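PDB 6P1E: PmoF1, which binds copper(II) through its PCuAC domain and probably serves as a copper chaperone in a methane-oxidizing bacterium. Local coordinates for residues Y5-L10 / A110-D116; L10-W16 / F29-N35; P40-V44 / P68-P73; V46-F51 / G100-T104. Residues are numbered along the deposited sequence.

Interaction 1: Y5-L10 / A110-D116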
loop_
_atom_site.group_PDB
_atom_site.type_symbol
_atom_site.label_atom_id
_atom_site.label_comp_id
_atom_site.label_asym_id
_atom_site.label_seq_id
_atom_site.Cartn_x
_atom_site.Cartn_y
_atom_site.Cartn_z
ATOM N N TYR B 5 4.690 -2.617 12.422
ATOM C CA TYR B 5 5.217 -2.081 13.670
ATOM C C TYR B 5 4.073 -1.720 14.603
ATOM O O TYR B 5 3.131 -1.034 14.211
ATOM C CB TYR B 5 6.099 -0.865 13.392
ATOM C CG TYR B 5 7.242 -1.183 12.460
ATOM C CD1 TYR B 5 8.479 -1.564 12.957
ATOM C CD2 TYR B 5 7.079 -1.117 11.083
ATOM C CE1 TYR B 5 9.526 -1.865 12.109
ATOM C CE2 TYR B 5 8.119 -1.418 10.226
ATOM C CZ TYR B 5 9.341 -1.788 10.745
ATOM O OH TYR B 5 10.383 -2.089 9.898
ATOM N N ASP B 6 4.176 -2.176 15.845
ATOM C CA ASP B 6 3.162 -1.902 16.853
ATOM C C ASP B 6 3.654 -0.810 17.783
ATOM O O ASP B 6 4.817 -0.807 18.184
ATOM C CB ASP B 6 2.842 -3.159 17.666
ATOM C CG ASP B 6 2.386 -4.319 16.800
ATOM O OD1 ASP B 6 1.401 -4.159 16.053
ATOM O OD2 ASP B 6 3.019 -5.393 16.867
ATOM N N VAL B 7 2.777 0.139 18.091
ATOM C CA VAL B 7 3.048 1.108 19.148
ATOM C C VAL B 7 1.734 1.428 19.860
ATOM O O VAL B 7 0.751 1.831 19.234
ATOM C CB VAL B 7 3.721 2.391 18.592
ATOM C CG1 VAL B 7 2.850 3.076 17.538
ATOM C CG2 VAL B 7 4.071 3.349 19.726
ATOM N N GLY B 8 1.715 1.223 21.173
ATOM C CA GLY B 8 0.470 1.274 21.915
ATOM C C GLY B 8 -0.527 0.325 21.275
ATOM O O GLY B 8 -0.204 -0.834 21.006
ATOM N N LYS B 9 -1.731 0.824 21.009
ATOM C CA LYS B 9 -2.763 0.032 20.344
ATOM C C LYS B 9 -2.854 0.373 18.860
ATOM O O LYS B 9 -3.836 0.038 18.197
ATOM C CB LYS B 9 -4.115 0.241 21.023
ATOM C CG LYS B 9 -4.149 -0.279 22.449
ATOM C CD LYS B 9 -5.553 -0.261 23.022
ATOM C CE LYS B 9 -5.569 -0.746 24.463
ATOM N NZ LYS B 9 -4.985 -2.110 24.609
ATOM N N LEU B 10 -1.829 1.051 18.348
ATOM C CA LEU B 10 -1.721 1.332 16.921
ATOM C C LEU B 10 -0.885 0.269 16.224
ATOM O O LEU B 10 0.024 -0.312 16.818
ATOM C CB LEU B 10 -1.094 2.707 16.666
ATOM C CG LEU B 10 -1.660 3.900 17.437
ATOM C CD1 LEU B 10 -0.922 5.171 17.039
ATOM C CD2 LEU B 10 -3.149 4.041 17.191
ATOM N N ALA B 110 0.462 7.773 21.545
ATOM C CA ALA B 110 1.175 6.497 21.590
ATOM C C ALA B 110 2.694 6.659 21.667
ATOM O O ALA B 110 3.405 5.722 22.027
ATOM C CB ALA B 110 0.808 5.658 20.372
ATOM N N GLY B 111 3.183 7.850 21.342
ATOM C CA GLY B 111 4.606 8.135 21.387
ATOM C C GLY B 111 5.314 7.777 20.095
ATOM O O GLY B 111 4.697 7.744 19.030
ATOM N N GLU B 112 6.614 7.514 20.195
ATOM C CA GLU B 112 7.460 7.317 19.021
ATOM C C GLU B 112 7.666 5.838 18.690
ATOM O O GLU B 112 7.716 4.990 19.582
ATOM C CB GLU B 112 8.814 7.998 19.239
ATOM C CG GLU B 112 8.697 9.483 19.559
ATOM C CD GLU B 112 10.031 10.201 19.556
ATOM O OE1 GLU B 112 11.074 9.520 19.555
ATOM O OE2 GLU B 112 10.039 11.451 19.558
ATOM N N VAL B 113 7.769 5.538 17.399
ATOM C CA VAL B 113 8.122 4.199 16.945
ATOM C C VAL B 113 9.091 4.310 15.771
ATOM O O VAL B 113 8.870 5.086 14.842
ATOM C CB VAL B 113 6.872 3.367 16.552
ATOM C CG1 VAL B 113 6.075 4.040 15.439
ATOM C CG2 VAL B 113 7.278 1.947 16.151
ATOM N N VAL B 114 10.188 3.564 15.839
ATOM C CA VAL B 114 11.153 3.529 14.747
ATOM C C VAL B 114 10.760 2.434 13.769
ATOM O O VAL B 114 10.486 1.299 14.167
ATOM C CB VAL B 114 12.586 3.289 15.254
ATOM C CG1 VAL B 114 13.566 3.190 14.088
ATOM C CG2 VAL B 114 13.004 4.400 16.203
ATOM N N ILE B 115 10.746 2.781 12.487
ATOM C CA ILE B 115 10.352 1.850 11.444
ATOM C C ILE B 115 11.410 1.798 10.357
ATOM O O ILE B 115 12.265 2.678 10.266
ATOM C CB ILE B 115 8.999 2.244 10.811
ATOM C CG1 ILE B 115 9.109 3.588 10.079
ATOM C CG2 ILE B 115 7.918 2.305 11.883
ATOM C CD1 ILE B 115 7.895 3.933 9.247
ATOM N N ASP B 116 11.339 0.756 9.540
ATOM C CA ASP B 116 12.164 0.647 8.350
ATOM C C ASP B 116 11.224 0.597 7.156
ATOM O O ASP B 116 10.519 -0.390 6.951
ATOM C CB ASP B 116 13.056 -0.594 8.414
ATOM C CG ASP B 116 13.996 -0.702 7.229
ATOM O OD1 ASP B 116 14.375 0.349 6.671
ATOM O OD2 ASP B 116 14.365 -1.837 6.861
HETATM O O HOH W 1 9.253 -2.491 6.864
#

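Interaction 2: L10-W16 / F29-N35. With CU (copper (II) ion), chain F; CU (copper (II) ion), chain E.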
loop_
_atom_site.group_PDB
_atom_site.type_symbol
_atom_site.label_atom_id
_atom_site.label_comp_id
_atom_site.label_asym_id
_atom_site.label_seq_id
_atom_site.Cartn_x
_atom_site.Cartn_y
_atom_site.Cartn_z
ATOM N N LEU B 10 -1.829 1.051 18.348
ATOM C CA LEU B 10 -1.721 1.332 16.921
ATOM C C LEU B 10 -0.885 0.269 16.224
ATOM O O LEU B 10 0.024 -0.312 16.818
ATOM C CB LEU B 10 -1.094 2.707 16.666
ATOM C CG LEU B 10 -1.660 3.900 17.437
ATOM C CD1 LEU B 10 -0.922 5.171 17.039
ATOM C CD2 LEU B 10 -3.149 4.041 17.191
ATOM N N LYS B 11 -1.194 0.027 14.958
ATOM C CA LYS B 11 -0.365 -0.826 14.119
ATOM C C LYS B 11 -0.045 -0.070 12.847
ATOM O O LYS B 11 -0.947 0.417 12.164
ATOM C CB LYS B 11 -1.060 -2.149 13.796
ATOM C CG LYS B 11 -1.384 -2.998 15.013
ATOM C CD LYS B 11 -1.592 -4.454 14.629
ATOM C CE LYS B 11 -1.935 -5.305 15.842
ATOM N NZ LYS B 11 -2.284 -6.707 15.479
ATOM N N VAL B 12 1.243 0.027 12.540
ATOM C CA VAL B 12 1.694 0.638 11.300
ATOM C C VAL B 12 2.083 -0.500 10.380
ATOM O O VAL B 12 3.063 -1.203 10.627
ATOM C CB VAL B 12 2.887 1.584 11.525
ATOM C CG1 VAL B 12 3.362 2.180 10.203
ATOM C CG2 VAL B 12 2.511 2.683 12.509
ATOM N N GLU B 13 1.333 -0.655 9.296
ATOM C CA GLU B 13 1.485 -1.814 8.438
ATOM C C GLU B 13 2.070 -1.417 7.092
ATOM O O GLU B 13 1.673 -0.430 6.476
ATOM C CB GLU B 13 0.136 -2.524 8.269
ATOM C CG GLU B 13 -0.429 -3.018 9.598
ATOM C CD GLU B 13 -1.732 -3.784 9.461
ATOM O OE1 GLU B 13 -2.141 -4.069 8.322
ATOM O OE2 GLU B 13 -2.349 -4.104 10.500
ATOM N N HIS B 14 3.055 -2.208 6.686
ATOM C CA HIS B 14 3.728 -2.089 5.404
ATOM C C HIS B 14 4.072 -0.651 5.023
ATOM O O HIS B 14 3.678 -0.163 3.960
ATOM C CB HIS B 14 2.902 -2.731 4.303
ATOM C CG HIS B 14 3.729 -3.126 3.129
ATOM N ND1 HIS B 14 4.200 -2.208 2.219
ATOM C CD2 HIS B 14 4.232 -4.324 2.755
ATOM C CE1 HIS B 14 4.931 -2.828 1.315
ATOM N NE2 HIS B 14 4.966 -4.116 1.617
ATOM N N PRO B 15 4.815 0.040 5.895
ATOM C CA PRO B 15 5.312 1.367 5.531
ATOM C C PRO B 15 6.204 1.301 4.301
ATOM O O PRO B 15 7.046 0.409 4.193
ATOM C CB PRO B 15 6.110 1.796 6.763
ATOM C CG PRO B 15 6.539 0.512 7.387
ATOM C CD PRO B 15 5.412 -0.449 7.150
ATOM N N TRP B 16 6.012 2.233 3.378
ATOM C CA TRP B 16 6.802 2.259 2.161
ATOM C C TRP B 16 6.871 3.663 1.598
ATOM O O TRP B 16 6.126 4.547 2.007
ATOM C CB TRP B 16 6.235 1.302 1.109
ATOM C CG TRP B 16 4.878 1.667 0.557
ATOM C CD1 TRP B 16 3.677 1.587 1.199
ATOM C CD2 TRP B 16 4.591 2.136 -0.767
ATOM N NE1 TRP B 16 2.662 1.988 0.363
ATOM C CE2 TRP B 16 3.198 2.330 -0.854
ATOM C CE3 TRP B 16 5.377 2.420 -1.889
ATOM C CZ2 TRP B 16 2.575 2.794 -2.008
ATOM C CZ3 TRP B 16 4.758 2.878 -3.034
ATOM C CH2 TRP B 16 3.372 3.060 -3.086
ATOM N N PHE B 29 5.927 9.178 1.369
ATOM C CA PHE B 29 5.859 8.055 2.300
ATOM C C PHE B 29 4.416 7.641 2.523
ATOM O O PHE B 29 3.533 8.484 2.704
ATOM C CB PHE B 29 6.517 8.412 3.636
ATOM C CG PHE B 29 6.223 7.430 4.742
ATOM C CD1 PHE B 29 6.985 6.284 4.891
ATOM C CD2 PHE B 29 5.184 7.658 5.634
ATOM C CE1 PHE B 29 6.718 5.383 5.907
ATOM C CE2 PHE B 29 4.913 6.761 6.650
ATOM C CZ PHE B 29 5.683 5.623 6.787
ATOM N N TYR B 30 4.210 6.327 2.536
ATOM C CA TYR B 30 2.892 5.715 2.561
ATOM C C TYR B 30 2.871 4.593 3.587
ATOM O O TYR B 30 3.907 4.018 3.912
ATOM C CB TYR B 30 2.533 5.165 1.181
ATOM C CG TYR B 30 2.614 6.176 0.059
ATOM C CD1 TYR B 30 1.764 7.272 0.020
ATOM C CD2 TYR B 30 3.525 6.018 -0.974
ATOM C CE1 TYR B 30 1.833 8.189 -1.008
ATOM C CE2 TYR B 30 3.599 6.928 -2.007
ATOM C CZ TYR B 30 2.750 8.012 -2.019
ATOM O OH TYR B 30 2.825 8.923 -3.049
ATOM N N ALA B 31 1.683 4.281 4.092
ATOM C CA ALA B 31 1.521 3.244 5.101
ATOM C C ALA B 31 0.047 3.011 5.362
ATOM O O ALA B 31 -0.800 3.771 4.896
ATOM C CB ALA B 31 2.231 3.617 6.391
ATOM N N PHE B 32 -0.249 1.931 6.073
ATOM C CA PHE B 32 -1.588 1.678 6.573
ATOM C C PHE B 32 -1.534 1.727 8.089
ATOM O O PHE B 32 -0.811 0.950 8.711
ATOM C CB PHE B 32 -2.102 0.329 6.077
ATOM C CG PHE B 32 -1.937 0.132 4.598
ATOM C CD1 PHE B 32 -2.959 0.452 3.727
ATOM C CD2 PHE B 32 -0.752 -0.357 4.077
ATOM C CE1 PHE B 32 -2.812 0.275 2.365
ATOM C CE2 PHE B 32 -0.597 -0.534 2.717
ATOM C CZ PHE B 32 -1.628 -0.215 1.861
ATOM N N ILE B 33 -2.304 2.628 8.688
ATOM C CA ILE B 33 -2.259 2.795 10.134
ATOM C C ILE B 33 -3.599 2.399 10.724
ATOM O O ILE B 33 -4.633 2.995 10.425
ATOM C CB ILE B 33 -1.897 4.238 10.528
ATOM C CG1 ILE B 33 -0.580 4.642 9.855
ATOM C CG2 ILE B 33 -1.768 4.361 12.043
ATOM C CD1 ILE B 33 -0.191 6.097 10.048
ATOM N N HIS B 34 -3.552 1.374 11.570
ATOM C CA HIS B 34 -4.727 0.829 12.230
ATOM C C HIS B 34 -4.742 1.289 13.677
ATOM O O HIS B 34 -3.768 1.089 14.404
ATOM C CB HIS B 34 -4.726 -0.700 12.168
ATOM C CG HIS B 34 -4.819 -1.256 10.782
ATOM N ND1 HIS B 34 -5.918 -1.956 10.338
ATOM C CD2 HIS B 34 -3.953 -1.213 9.741
ATOM C CE1 HIS B 34 -5.729 -2.322 9.082
ATOM N NE2 HIS B 34 -4.543 -1.885 8.699
ATOM N N ASN B 35 -5.841 1.909 14.088
ATOM C CA ASN B 35 -6.042 2.240 15.489
ATOM C C ASN B 35 -6.993 1.229 16.111
ATOM O O ASN B 35 -8.207 1.293 15.909
ATOM C CB ASN B 35 -6.590 3.659 15.650
ATOM C CG ASN B 35 -6.654 4.095 17.102
ATOM O OD1 ASN B 35 -6.432 3.294 18.014
ATOM N ND2 ASN B 35 -6.973 5.364 17.326
HETATM CU CU CU F . -3.900 -2.420 6.895
HETATM CU CU CU E . 6.227 -5.243 0.488
#

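Interaction 3: P40-V44 / P68-P73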
loop_
_atom_site.group_PDB
_atom_site.type_symbol
_atom_site.label_atom_id
_atom_site.label_comp_id
_atom_site.label_asym_id
_atom_site.label_seq_id
_atom_site.Cartn_x
_atom_site.Cartn_y
_atom_site.Cartn_z
ATOM N N PRO B 40 -8.831 8.170 20.353
ATOM C CA PRO B 40 -8.203 8.681 19.131
ATOM C C PRO B 40 -6.720 8.973 19.316
ATOM O O PRO B 40 -6.259 9.135 20.447
ATOM C CB PRO B 40 -8.978 9.972 18.857
ATOM C CG PRO B 40 -9.407 10.432 20.203
ATOM C CD PRO B 40 -9.684 9.185 20.998
ATOM N N ASP B 41 -5.991 9.037 18.208
ATOM C CA ASP B 41 -4.596 9.457 18.220
ATOM C C ASP B 41 -4.325 10.253 16.949
ATOM O O ASP B 41 -5.225 10.447 16.130
ATOM C CB ASP B 41 -3.656 8.250 18.323
ATOM C CG ASP B 41 -2.337 8.585 19.010
ATOM O OD1 ASP B 41 -1.918 9.763 18.978
ATOM O OD2 ASP B 41 -1.715 7.666 19.586
ATOM N N LYS B 42 -3.093 10.722 16.793
ATOM C CA LYS B 42 -2.710 11.503 15.624
ATOM C C LYS B 42 -1.258 11.240 15.270
ATOM O O LYS B 42 -0.419 11.149 16.159
ATOM C CB LYS B 42 -2.886 13.001 15.881
ATOM C CG LYS B 42 -4.273 13.441 16.305
ATOM C CD LYS B 42 -4.307 14.955 16.468
ATOM C CE LYS B 42 -5.627 15.436 17.045
ATOM N NZ LYS B 42 -5.636 16.912 17.246
ATOM N N LEU B 43 -0.960 11.124 13.980
ATOM C CA LEU B 43 0.422 11.197 13.527
ATOM C C LEU B 43 0.762 12.676 13.387
ATOM O O LEU B 43 0.215 13.361 12.521
ATOM C CB LEU B 43 0.623 10.452 12.207
ATOM C CG LEU B 43 2.038 10.521 11.624
ATOM C CD1 LEU B 43 3.037 9.808 12.523
ATOM C CD2 LEU B 43 2.065 9.938 10.218
ATOM N N VAL B 44 1.651 13.169 14.244
ATOM C CA VAL B 44 1.923 14.603 14.316
ATOM C C VAL B 44 3.285 14.988 13.746
ATOM O O VAL B 44 3.491 16.135 13.348
ATOM C CB VAL B 44 1.838 15.113 15.772
ATOM C CG1 VAL B 44 0.425 14.938 16.308
ATOM C CG2 VAL B 44 2.850 14.398 16.664
ATOM N N PRO B 68 -1.813 17.045 10.455
ATOM C CA PRO B 68 -1.587 15.709 11.013
ATOM C C PRO B 68 -2.547 14.674 10.439
ATOM O O PRO B 68 -3.601 15.039 9.916
ATOM C CB PRO B 68 -1.834 15.909 12.512
ATOM C CG PRO B 68 -2.758 17.075 12.585
ATOM C CD PRO B 68 -2.338 17.981 11.465
ATOM N N VAL B 69 -2.181 13.401 10.534
ATOM C CA VAL B 69 -3.097 12.323 10.192
ATOM C C VAL B 69 -3.922 11.989 11.426
ATOM O O VAL B 69 -3.384 11.537 12.437
ATOM C CB VAL B 69 -2.358 11.066 9.694
ATOM C CG1 VAL B 69 -3.348 9.963 9.354
ATOM C CG2 VAL B 69 -1.503 11.399 8.483
ATOM N N LEU B 70 -5.224 12.237 11.344
ATOM C CA LEU B 70 -6.133 11.893 12.427
ATOM C C LEU B 70 -6.410 10.394 12.406
ATOM O O LEU B 70 -6.631 9.807 11.347
ATOM C CB LEU B 70 -7.430 12.691 12.310
ATOM C CG LEU B 70 -7.258 14.214 12.233
ATOM C CD1 LEU B 70 -8.611 14.907 12.228
ATOM C CD2 LEU B 70 -6.395 14.742 13.372
ATOM N N LEU B 71 -6.394 9.787 13.589
ATOM C CA LEU B 71 -6.554 8.344 13.732
ATOM C C LEU B 71 -7.703 8.033 14.684
ATOM O O LEU B 71 -7.488 7.813 15.876
ATOM C CB LEU B 71 -5.253 7.711 14.234
ATOM C CG LEU B 71 -4.040 7.963 13.336
ATOM C CD1 LEU B 71 -2.750 7.598 14.050
ATOM C CD2 LEU B 71 -4.173 7.187 12.034
ATOM N N PRO B 72 -8.938 8.031 14.162
ATOM C CA PRO B 72 -10.100 7.735 15.004
ATOM C C PRO B 72 -10.019 6.340 15.615
ATOM O O PRO B 72 -9.380 5.459 15.037
ATOM C CB PRO B 72 -11.281 7.835 14.032
ATOM C CG PRO B 72 -10.783 8.650 12.891
ATOM C CD PRO B 72 -9.325 8.346 12.777
ATOM N N PRO B 73 -10.657 6.137 16.777
ATOM C CA PRO B 73 -10.612 4.825 17.428
ATOM C C PRO B 73 -11.274 3.742 16.584
ATOM O O PRO B 73 -12.247 4.022 15.884
ATOM C CB PRO B 73 -11.383 5.049 18.734
ATOM C CG PRO B 73 -12.249 6.229 18.475
ATOM C CD PRO B 73 -11.494 7.097 17.519
#

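Interaction 4: V46-F51 / G100-T104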
loop_
_atom_site.group_PDB
_atom_site.type_symbol
_atom_site.label_atom_id
_atom_site.label_comp_id
_atom_site.label_asym_id
_atom_site.label_seq_id
_atom_site.Cartn_x
_atom_site.Cartn_y
_atom_site.Cartn_z
ATOM N N VAL B 46 7.178 13.302 11.741
ATOM C CA VAL B 46 8.016 12.242 11.202
ATOM C C VAL B 46 9.456 12.733 11.189
ATOM O O VAL B 46 9.736 13.836 10.722
ATOM C CB VAL B 46 7.578 11.835 9.779
ATOM C CG1 VAL B 46 8.576 10.865 9.147
ATOM C CG2 VAL B 46 6.183 11.226 9.807
ATOM N N LYS B 47 10.359 11.915 11.719
ATOM C CA LYS B 47 11.780 12.241 11.734
ATOM C C LYS B 47 12.549 11.262 10.855
ATOM O O LYS B 47 12.367 10.047 10.957
ATOM C CB LYS B 47 12.315 12.215 13.168
ATOM C CG LYS B 47 11.675 13.257 14.075
ATOM C CD LYS B 47 12.294 13.264 15.463
ATOM C CE LYS B 47 11.903 12.032 16.264
ATOM N NZ LYS B 47 12.482 12.056 17.635
ATOM N N VAL B 48 13.408 11.798 9.997
ATOM C CA VAL B 48 14.172 10.983 9.061
ATOM C C VAL B 48 15.532 11.629 8.811
ATOM O O VAL B 48 15.625 12.810 8.480
ATOM C CB VAL B 48 13.406 10.777 7.730
ATOM C CG1 VAL B 48 13.036 12.113 7.090
ATOM C CG2 VAL B 48 14.214 9.908 6.773
ATOM N N GLU B 49 16.588 10.848 9.000
ATOM C CA GLU B 49 17.942 11.374 8.929
ATOM C C GLU B 49 18.408 11.615 7.493
ATOM O O GLU B 49 19.174 12.543 7.232
ATOM C CB GLU B 49 18.907 10.410 9.617
ATOM C CG GLU B 49 18.615 10.199 11.092
ATOM C CD GLU B 49 19.603 9.260 11.755
ATOM O OE1 GLU B 49 20.686 9.026 11.177
ATOM O OE2 GLU B 49 19.294 8.753 12.854
ATOM N N LYS B 50 17.940 10.782 6.566
ATOM C CA LYS B 50 18.446 10.807 5.195
ATOM C C LYS B 50 17.764 11.867 4.326
ATOM O O LYS B 50 18.146 12.069 3.174
ATOM C CB LYS B 50 18.270 9.430 4.552
ATOM C CG LYS B 50 19.095 8.313 5.191
ATOM C CD LYS B 50 20.569 8.655 5.337
ATOM C CE LYS B 50 21.326 7.499 5.958
ATOM N NZ LYS B 50 22.785 7.759 6.087
ATOM N N PHE B 51 16.751 12.528 4.880
ATOM C CA PHE B 51 16.081 13.635 4.204
ATOM C C PHE B 51 16.193 14.888 5.063
ATOM O O PHE B 51 16.399 14.802 6.272
ATOM C CB PHE B 51 14.611 13.304 3.925
ATOM C CG PHE B 51 14.407 12.364 2.768
ATOM C CD1 PHE B 51 14.039 12.846 1.523
ATOM C CD2 PHE B 51 14.583 11.001 2.926
ATOM C CE1 PHE B 51 13.846 11.984 0.458
ATOM C CE2 PHE B 51 14.394 10.134 1.862
ATOM C CZ PHE B 51 14.026 10.627 0.628
ATOM N N GLY B 100 16.689 0.233 2.757
ATOM C CA GLY B 100 15.474 0.525 3.488
ATOM C C GLY B 100 15.660 1.952 3.948
ATOM O O GLY B 100 16.728 2.525 3.732
ATOM N N LEU B 101 14.641 2.536 4.564
ATOM C CA LEU B 101 14.777 3.887 5.083
ATOM C C LEU B 101 14.275 3.902 6.511
ATOM O O LEU B 101 13.098 3.659 6.770
ATOM C CB LEU B 101 14.009 4.901 4.233
ATOM C CG LEU B 101 14.164 6.349 4.712
ATOM C CD1 LEU B 101 15.576 6.846 4.437
ATOM C CD2 LEU B 101 13.138 7.269 4.071
ATOM N N GLU B 102 15.178 4.197 7.438
ATOM C CA GLU B 102 14.812 4.295 8.837
ATOM C C GLU B 102 14.107 5.615 9.081
ATOM O O GLU B 102 14.572 6.670 8.648
ATOM C CB GLU B 102 16.040 4.175 9.738
ATOM C CG GLU B 102 15.715 4.241 11.220
ATOM C CD GLU B 102 16.908 3.905 12.093
ATOM O OE1 GLU B 102 17.797 4.770 12.246
ATOM O OE2 GLU B 102 16.957 2.776 12.627
ATOM N N MET B 103 12.978 5.543 9.776
ATOM C CA MET B 103 12.188 6.719 10.096
ATOM C C MET B 103 11.639 6.560 11.500
ATOM O O MET B 103 11.492 5.440 11.989
ATOM C CB MET B 103 11.031 6.900 9.106
ATOM C CG MET B 103 11.417 6.842 7.636
ATOM S SD MET B 103 9.973 6.733 6.558
ATOM C CE MET B 103 9.094 8.231 6.989
ATOM N N THR B 104 11.317 7.680 12.134
ATOM C CA THR B 104 10.628 7.656 13.410
ATOM C C THR B 104 9.290 8.350 13.239
ATOM O O THR B 104 9.229 9.518 12.856
ATOM C CB THR B 104 11.440 8.352 14.522
ATOM O OG1 THR B 104 12.732 7.744 14.633
ATOM C CG2 THR B 104 10.717 8.247 15.860
HETATM O O HOH W 2 14.878 8.793 12.253
HETATM O O HOH W 3 15.824 8.243 10.425
HETATM O O HOH W 4 16.712 7.852 7.544
#

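Interaction 1: Y5-L10 / A110-D116
Apolar side chains make up most of this contact. The strand at 5-7 runs antiparallel to strand 111-116, at 169°, but their axes stay 7.7 Å apart. That is too far for direct sheet pairing, so side chains fill the space. Val7 CB lies 3.9 Å from Val113 CB, and Val7 CG2 lies 4.0 Å from Ala110 CB. Leu10 CD1 reaches the same methyl, Ala110 CB, at 3.8 Å. Tyr5 CB meets Val113 CG2 at 4.1 Å.

The Tyr5 ring adds a CH-pi contact. Ile115 CG2 sits over its face, 3.8 Å from the ring centroid.

Polar contacts gather at the end of that ring. Asp116 N donates a hydrogen bond to Tyr5 OH at 3.0 Å. Tyr5 OH also donates to a water at 3.3 Å, and this water donates to Asp116 O at 2.5 Å.

A type II' turn from Val7 to Leu10 leads the chain out of the first strand. Its backbone bonds are Leu10 N to Val7 O, 2.8 Å, and Val7 N to Leu10 O, 3.1 Å. Gly8 easily adopts the positive phi this turn requires. The turn makes 4-7 and 10-18 a hairpin, and Tyr5 pairs with Val12 through the backbone. Strand 10-18 is also a sheet neighbour of 111-120.

The chemistry implies an N-terminal strand held against 111-116 mainly by apolar side chains, with the tyrosine hydroxyl as its direct polar tie.

Interaction 2: L10-W16 / F29-N35
Phe29 opens this part of strand 27-35, its CE1 3.7 Å from Pro15 CB. Tyr30 pairs with Trp16: Trp16 N to Tyr30 O, 2.8 Å, and Tyr30 N to Trp16 O, 2.7 Å. Tyr30 CB lies over the Trp16 five-membered ring, 3.6 Å from its centroid. Ala31 faces Pro15, where the register slips by one. This beta bulge interrupts the antiparallel hairpin of 10-18 and 27-35, which carries copper-binding residues of this PCuAC domain. Phe32 restores the pairing: Glu13 N to Phe32 O is 2.7 Å, and Phe32 N to Glu13 O is 3.1 Å. Its ring stacks on His14 of the second subunit. His34 pairs with Lys11 by two 2.8 Å bonds, His34 N to Lys11 O and Lys11 N to His34 O. His34 NE2 binds one copper at 2.0 Å, with His14 of the second subunit; Glu13 belongs to this site. His14 NE2 binds the other at 2.0 Å, with that subunit's His34. Asn35 ends the strand opposite Leu10, and its OD1 accepts from Gly37 N.

Interaction 3: P40-V44 / P68-P73
The start of strand 41-47 pairs antiparallel with short strand 69-71 at the edge of the all-beta PCuAC fold. Their axes come within 4.7 Å. Asp41 with Leu71 and Leu43 with Val69 are hydrogen-bonded pairs, and Lys42 with Leu70 is the non-hydrogen-bonded pair between them. Asp41 takes the t rotamer, which turns its carboxylate away from the partner strand and back to its own backbone. Lys42 N donates to Asp41 OD1 at 2.7 Å. The same carboxylate accepts from Lys109 N and Ala110 N. Leu43 and Val69 both have t chi1 values, and their CB atoms lie 3.9 Å apart. Leu43, Val69 and Leu71 point to the buried face, where Ile56 and Phe107 are among their neighbours. Leu71 is m, and its CD1 comes 4.0 Å from Leu43 N. On the other face Lys42 is fully extended beyond its m chi1. Its aliphatic part packs on Leu70, with Lys42 CD 3.7 Å from Leu70 CD2. At the proline-rich end, Pro40 CB meets Pro73 CD at 4.0 Å.

Interaction 4: V46-F51 / G100-T104
Here strand 41-47 joins strand 100-107 in the PCuAC beta sheet, with 111-120 beyond 100-107. Lys47 and Thr104 form the antiparallel hydrogen-bonded pair. Lys47 N to Thr104 O is 2.9 Å, and Thr104 N to Lys47 O is 2.8 Å. Beyond them the gap widens, from 4.8 Å between the CA atoms of Val48 and Met103 to 7.8 Å between those of Lys50 and Leu101.

Leu101 fills much of the widened space. Its CD2 methyl touches Val48 CG2 at 3.9 Å and Phe51 CE2 at 3.8 Å. Its CD1 meets Lys50 CB at 3.7 Å. Leu101 sits in a hollow formed by Val48, Lys50 and Phe51, and Leu88 of strand 75-91 touches it. Nearer the paired end, the Met103 CE methyl packs against Val46 CG1 at 3.4 Å. Phe29 is another neighbour of Met103.

Water fills the outer part of the gap. One water donates to Glu102 O at 2.7 Å and accepts from Glu49 N at 3.1 Å. A second donates to Glu102 O at 2.7 Å, with a weak bond from Lys50 N at 3.3 Å.

Past Lys47 the chain leaves strand 100-107, so direct backbone bonds give way to apolar filling and water bridges.

Interaction 2 is the buried contact, and it alone of the four holds copper ligands and touches the second subunit. Interaction 1 lies at the surface. Interactions 3 and 4 are partly buried. Both use strand 41-47, but on opposite sides of the chain's centre. Interactions 2 and 3 rest on antiparallel backbone pairing, broken in interaction 2 by a bulge. Interaction 4 keeps one hydrogen-bonded pair and adds water bridges, while interaction 1 relies on side chains. Leu10 belongs to both interactions 1 and 2. Asn35 ND2 bonds to Leu71 O, joining 2 to 3. Asp41 OD2 ties 3 to Ala110 of 1, and a Lys47-Glu112 salt bridge joins 4 to 1.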